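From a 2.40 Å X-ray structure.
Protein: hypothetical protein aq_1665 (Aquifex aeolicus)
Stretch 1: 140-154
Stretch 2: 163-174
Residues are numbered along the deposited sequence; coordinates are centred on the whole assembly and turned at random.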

# COMPACT_ATOMS: atom_id res chain seq x y z
N CYS A 140 -16.99 1.73 -8.77
CA CYS A 140 -15.58 1.51 -9.05
C CYS A 140 -15.29 0.24 -9.83
O CYS A 140 -15.99 -0.77 -9.72
CB CYS A 140 -14.78 1.51 -7.74
SG CYS A 140 -14.77 3.12 -6.92
N ASP A 141 -14.24 0.31 -10.64
CA ASP A 141 -13.84 -0.81 -11.46
C ASP A 141 -12.78 -1.69 -10.79
O ASP A 141 -12.74 -2.90 -10.98
CB ASP A 141 -13.31 -0.29 -12.80
CG ASP A 141 -14.40 0.38 -13.62
OD1 ASP A 141 -15.29 -0.34 -14.12
OD2 ASP A 141 -14.38 1.63 -13.74
N LEU A 142 -11.94 -1.07 -9.98
CA LEU A 142 -10.89 -1.81 -9.30
C LEU A 142 -10.58 -1.27 -7.91
O LEU A 142 -10.77 -0.08 -7.63
CB LEU A 142 -9.63 -1.81 -10.15
CG LEU A 142 -8.36 -2.42 -9.56
CD1 LEU A 142 -8.52 -3.93 -9.36
CD2 LEU A 142 -7.19 -2.11 -10.50
N LEU A 143 -10.10 -2.15 -7.04
CA LEU A 143 -9.71 -1.78 -5.70
C LEU A 143 -8.28 -2.21 -5.51
O LEU A 143 -7.95 -3.37 -5.68
CB LEU A 143 -10.58 -2.48 -4.65
CG LEU A 143 -10.08 -2.36 -3.20
CD1 LEU A 143 -10.09 -0.90 -2.77
CD2 LEU A 143 -10.96 -3.18 -2.27
N ILE A 144 -7.42 -1.26 -5.18
CA ILE A 144 -6.03 -1.57 -4.91
C ILE A 144 -5.93 -1.36 -3.41
O ILE A 144 -6.32 -0.30 -2.89
CB ILE A 144 -5.08 -0.60 -5.63
CG1 ILE A 144 -5.38 -0.63 -7.13
CG2 ILE A 144 -3.63 -0.98 -5.37
CD1 ILE A 144 -4.36 0.10 -7.95
N HIS A 145 -5.46 -2.37 -2.70
CA HIS A 145 -5.35 -2.29 -1.24
C HIS A 145 -4.10 -2.98 -0.72
O HIS A 145 -3.24 -3.39 -1.48
CB HIS A 145 -6.57 -2.95 -0.61
CG HIS A 145 -6.64 -4.42 -0.85
ND1 HIS A 145 -5.75 -5.30 -0.28
CD2 HIS A 145 -7.43 -5.15 -1.66
CE1 HIS A 145 -5.99 -6.52 -0.73
NE2 HIS A 145 -7.01 -6.46 -1.57
N GLY A 146 -4.02 -3.08 0.60
CA GLY A 146 -2.90 -3.75 1.24
C GLY A 146 -3.46 -4.56 2.40
O GLY A 146 -4.37 -5.37 2.23
N HIS A 147 -2.89 -4.35 3.58
CA HIS A 147 -3.36 -5.01 4.79
C HIS A 147 -3.21 -6.53 4.91
O HIS A 147 -2.80 -7.01 5.97
CB HIS A 147 -4.82 -4.61 5.03
CG HIS A 147 -5.35 -5.05 6.36
ND1 HIS A 147 -6.00 -6.25 6.54
CD2 HIS A 147 -5.30 -4.45 7.57
CE1 HIS A 147 -6.33 -6.37 7.82
NE2 HIS A 147 -5.92 -5.29 8.46
N VAL A 148 -3.53 -7.29 3.87
CA VAL A 148 -3.41 -8.76 3.96
C VAL A 148 -2.00 -9.27 3.66
O VAL A 148 -1.52 -9.18 2.53
CB VAL A 148 -4.39 -9.47 3.01
CG1 VAL A 148 -4.37 -10.97 3.29
CG2 VAL A 148 -5.79 -8.90 3.19
N HIS A 149 -1.35 -9.82 4.67
CA HIS A 149 0.02 -10.31 4.53
C HIS A 149 0.14 -11.64 3.81
O HIS A 149 -0.84 -12.34 3.57
CB HIS A 149 0.70 -10.43 5.89
CG HIS A 149 0.71 -9.15 6.67
ND1 HIS A 149 1.05 -7.94 6.10
CD2 HIS A 149 0.42 -8.89 7.96
CE1 HIS A 149 0.96 -6.99 7.02
NE2 HIS A 149 0.58 -7.54 8.16
N TRP A 150 1.37 -11.97 3.48
CA TRP A 150 1.68 -13.20 2.80
C TRP A 150 1.33 -14.39 3.69
O TRP A 150 1.49 -14.33 4.91
CB TRP A 150 3.17 -13.25 2.46
CG TRP A 150 3.60 -14.52 1.80
CD1 TRP A 150 3.65 -14.78 0.45
CD2 TRP A 150 3.93 -15.76 2.45
NE1 TRP A 150 3.98 -16.09 0.23
CE2 TRP A 150 4.15 -16.72 1.44
CE3 TRP A 150 4.04 -16.15 3.79
CZ2 TRP A 150 4.49 -18.05 1.73
CZ3 TRP A 150 4.37 -17.47 4.08
CH2 TRP A 150 4.59 -18.41 3.05
N ASN A 151 0.83 -15.45 3.07
CA ASN A 151 0.50 -16.68 3.77
C ASN A 151 0.89 -17.76 2.78
O ASN A 151 1.02 -17.49 1.58
CB ASN A 151 -1.00 -16.76 4.11
CG ASN A 151 -1.89 -16.65 2.89
OD1 ASN A 151 -2.84 -15.86 2.87
ND2 ASN A 151 -1.59 -17.45 1.88
N ARG A 152 1.10 -18.97 3.27
CA ARG A 152 1.53 -20.07 2.42
C ARG A 152 0.50 -20.61 1.42
O ARG A 152 0.75 -21.63 0.78
CB ARG A 152 2.05 -21.22 3.29
CG ARG A 152 2.23 -20.85 4.76
CD ARG A 152 0.88 -20.81 5.46
NE ARG A 152 0.95 -20.27 6.82
CZ ARG A 152 0.05 -20.54 7.77
NH1 ARG A 152 -0.98 -21.35 7.51
NH2 ARG A 152 0.17 -20.00 8.99
N GLU A 153 -0.64 -19.94 1.27
CA GLU A 153 -1.67 -20.39 0.33
C GLU A 153 -2.09 -19.38 -0.74
O GLU A 153 -1.87 -19.61 -1.92
CB GLU A 153 -2.92 -20.87 1.07
CG GLU A 153 -2.91 -20.60 2.57
CD GLU A 153 -1.95 -21.50 3.31
OE1 GLU A 153 -1.90 -21.42 4.56
OE2 GLU A 153 -1.24 -22.29 2.65
N GLY A 154 -2.72 -18.27 -0.35
CA GLY A 154 -3.15 -17.28 -1.32
C GLY A 154 -4.25 -16.37 -0.79
O GLY A 154 -4.25 -15.15 -1.10
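Stretch 2 163-174: RIECINANVEWN

Stretch 2 runs alongside stretch 1 as a parallel β-strand and then folds over the loop that follows. The paired backbones supply four hydrogen bonds. Strands 142-145 and 166-168 point the same way, their axes inclined by 13° and approaching to 4.8 Å. As is usual for parallel pairing, alternate residues of one strand bond to two residues of the other: Leu143 N donates to Glu165 O at 3.0 Å, while Leu143 O accepts from Ile167 N at 3.1 Å. The pattern repeats two residues on, with His145 N to Ile167 O at 3.1 Å and Ala169 N to His145 O at 2.6 Å, the last short and nearly straight. Leu143 thus lies beside Cys166, Ile144 beside Ile167 and His145 beside Asn168. Between the N-H bonds, CA-H groups also face carbonyls, as where Cys166 CA lies 3.0 Å from Leu143 O.

Beyond the strands the regular pairing ends, stretch 2 turning into a 3-10 segment while stretch 1 continues as a loop, and side chains take over the polar work. Asn168 suits the turning point because its amide offers both a donor and an acceptor: Asn168 ND2 donates to Val148 O at 3.0 Å, while Asn168 OD1 accepts from Asn170 N at 2.9 Å, tying the end of its own strand to the opposing loop. Val148 O receives a second bond, from Trp173 NE1 at 2.7 Å, so one carbonyl anchors two residues of stretch 2. Glu172, in the 3-10 segment 171-173, points toward stretch 1, and Glu172 OE2 accepts from Trp150 N at 3.0 Å. A carboxylate can take several donors, and a water bridges Glu172 OE2 to Trp150 O, its oxygen 2.7 Å from each and donating to both.

His145 projects from the same face of the sheet as Leu143, Cys166 and Asn168. Its chi1 is p, and His145 ND1 donates to Gly146 O at 2.9 Å. Cys166 SG lies at the ring edge, 3.9 Å from His145 NE2, and Ile167 O lies over one ring face. That NE2 is buried without a polar partner. Gly146 follows, with Gly146 CA 3.6 Å from Asn168 OD1.

Packing completes the contact. On the face carrying Ile144 and Ile167, branched aliphatic side chains, well suited to extended backbone, meet at 4.0 Å between Ile144 CG1 and Ile167 CG2. The small methyl of Ala169 continues this surface, Ala169 CB lying 4.2 Å from Ile144 CG2. Leu142, with chi1 t, starts sideways, but its end reaches across, bringing Leu142 CD1 to 3.8 Å from Ile167 CG2.

Farther along, the large indole of Trp173 combines its polar edge with a broad apolar surface. Trp150 CA sits over the face of the Trp173 six-membered ring, 3.8 Å from that ring's centroid, in a CH-pi contact. The two indoles meet obliquely, their planes at 43°, with Trp150 CD1 3.7 Å from Trp173 CZ3. Trp173 is the residue of stretch 2 most covered by stretch 1; altogether the contact buries 918 Å², both sides summed.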

# COMPACT_ATOMS: atom_id res chain seq x y z
N ARG A 163 -18.72 -8.97 -6.07
CA ARG A 163 -18.41 -8.58 -7.44
C ARG A 163 -17.41 -7.43 -7.41
O ARG A 163 -17.69 -6.33 -7.89
CB ARG A 163 -19.68 -8.17 -8.19
CG ARG A 163 -19.87 -8.93 -9.48
CD ARG A 163 -21.05 -9.87 -9.40
NE ARG A 163 -22.30 -9.14 -9.54
CZ ARG A 163 -23.49 -9.72 -9.65
NH1 ARG A 163 -23.59 -11.04 -9.63
NH2 ARG A 163 -24.58 -8.98 -9.79
N ILE A 164 -16.24 -7.70 -6.82
CA ILE A 164 -15.19 -6.70 -6.69
C ILE A 164 -13.85 -7.24 -7.19
O ILE A 164 -13.43 -8.35 -6.83
CB ILE A 164 -15.03 -6.27 -5.20
CG1 ILE A 164 -16.32 -5.64 -4.68
CG2 ILE A 164 -13.89 -5.29 -5.07
CD1 ILE A 164 -16.31 -5.31 -3.19
N GLU A 165 -13.19 -6.45 -8.03
CA GLU A 165 -11.89 -6.81 -8.56
C GLU A 165 -10.84 -6.08 -7.73
O GLU A 165 -11.04 -4.93 -7.36
CB GLU A 165 -11.79 -6.41 -10.04
CG GLU A 165 -12.64 -7.28 -10.95
CD GLU A 165 -12.30 -8.76 -10.84
OE1 GLU A 165 -13.07 -9.60 -11.35
OE2 GLU A 165 -11.25 -9.08 -10.24
N CYS A 166 -9.72 -6.73 -7.44
CA CYS A 166 -8.71 -6.09 -6.61
C CYS A 166 -7.29 -6.62 -6.81
O CYS A 166 -7.08 -7.64 -7.46
CB CYS A 166 -9.08 -6.25 -5.14
SG CYS A 166 -9.05 -7.99 -4.58
N ILE A 167 -6.33 -5.91 -6.24
CA ILE A 167 -4.93 -6.30 -6.30
C ILE A 167 -4.29 -5.85 -4.99
O ILE A 167 -4.50 -4.72 -4.54
CB ILE A 167 -4.19 -5.64 -7.47
CG1 ILE A 167 -2.79 -5.25 -7.01
CG2 ILE A 167 -5.00 -4.48 -8.02
CD1 ILE A 167 -2.13 -4.21 -7.84
N ASN A 168 -3.53 -6.75 -4.38
CA ASN A 168 -2.88 -6.50 -3.11
C ASN A 168 -1.52 -5.84 -3.29
O ASN A 168 -0.59 -6.48 -3.78
CB ASN A 168 -2.72 -7.82 -2.37
CG ASN A 168 -2.38 -7.64 -0.91
OD1 ASN A 168 -1.70 -6.69 -0.54
ND2 ASN A 168 -2.85 -8.56 -0.07
N ALA A 169 -1.39 -4.58 -2.88
CA ALA A 169 -0.14 -3.84 -3.00
C ALA A 169 0.88 -4.08 -1.87
O ALA A 169 1.95 -3.46 -1.85
CB ALA A 169 -0.43 -2.37 -3.10
N ASN A 170 0.54 -4.97 -0.94
CA ASN A 170 1.41 -5.29 0.19
C ASN A 170 2.75 -5.83 -0.30
O ASN A 170 2.79 -6.73 -1.14
CB ASN A 170 0.73 -6.34 1.09
CG ASN A 170 1.55 -6.67 2.33
OD1 ASN A 170 0.99 -6.81 3.42
ND2 ASN A 170 2.86 -6.81 2.17
N VAL A 171 3.84 -5.29 0.22
CA VAL A 171 5.18 -5.71 -0.18
C VAL A 171 5.39 -7.21 -0.12
O VAL A 171 5.99 -7.79 -1.02
CB VAL A 171 6.27 -5.03 0.69
CG1 VAL A 171 6.32 -3.55 0.39
CG2 VAL A 171 5.98 -5.27 2.17
N GLU A 172 4.89 -7.85 0.93
CA GLU A 172 5.05 -9.29 1.11
C GLU A 172 4.51 -10.14 -0.04
O GLU A 172 4.91 -11.30 -0.20
CB GLU A 172 4.39 -9.74 2.42
CG GLU A 172 5.03 -9.16 3.67
CD GLU A 172 4.54 -9.85 4.93
OE1 GLU A 172 4.94 -9.43 6.03
OE2 GLU A 172 3.77 -10.82 4.82
N TRP A 173 3.61 -9.59 -0.84
CA TRP A 173 3.05 -10.34 -1.95
C TRP A 173 3.71 -10.02 -3.27
O TRP A 173 3.58 -10.79 -4.23
CB TRP A 173 1.56 -10.06 -2.10
CG TRP A 173 0.71 -10.71 -1.07
CD1 TRP A 173 0.02 -10.09 -0.07
CD2 TRP A 173 0.43 -12.11 -0.94
NE1 TRP A 173 -0.66 -11.01 0.68
CE2 TRP A 173 -0.43 -12.26 0.16
CE3 TRP A 173 0.83 -13.25 -1.66
CZ2 TRP A 173 -0.91 -13.52 0.57
CZ3 TRP A 173 0.36 -14.49 -1.25
CH2 TRP A 173 -0.51 -14.61 -0.14
N ASN A 174 4.42 -8.90 -3.34
CA ASN A 174 5.05 -8.51 -4.59
C ASN A 174 6.57 -8.44 -4.53
O ASN A 174 7.19 -7.68 -5.26
CB ASN A 174 4.48 -7.18 -5.06
CG ASN A 174 2.98 -7.10 -4.85
OD1 ASN A 174 2.51 -6.53 -3.86
ND2 ASN A 174 2.21 -7.69 -5.76
O HOH W 1 3.28 -13.00 6.39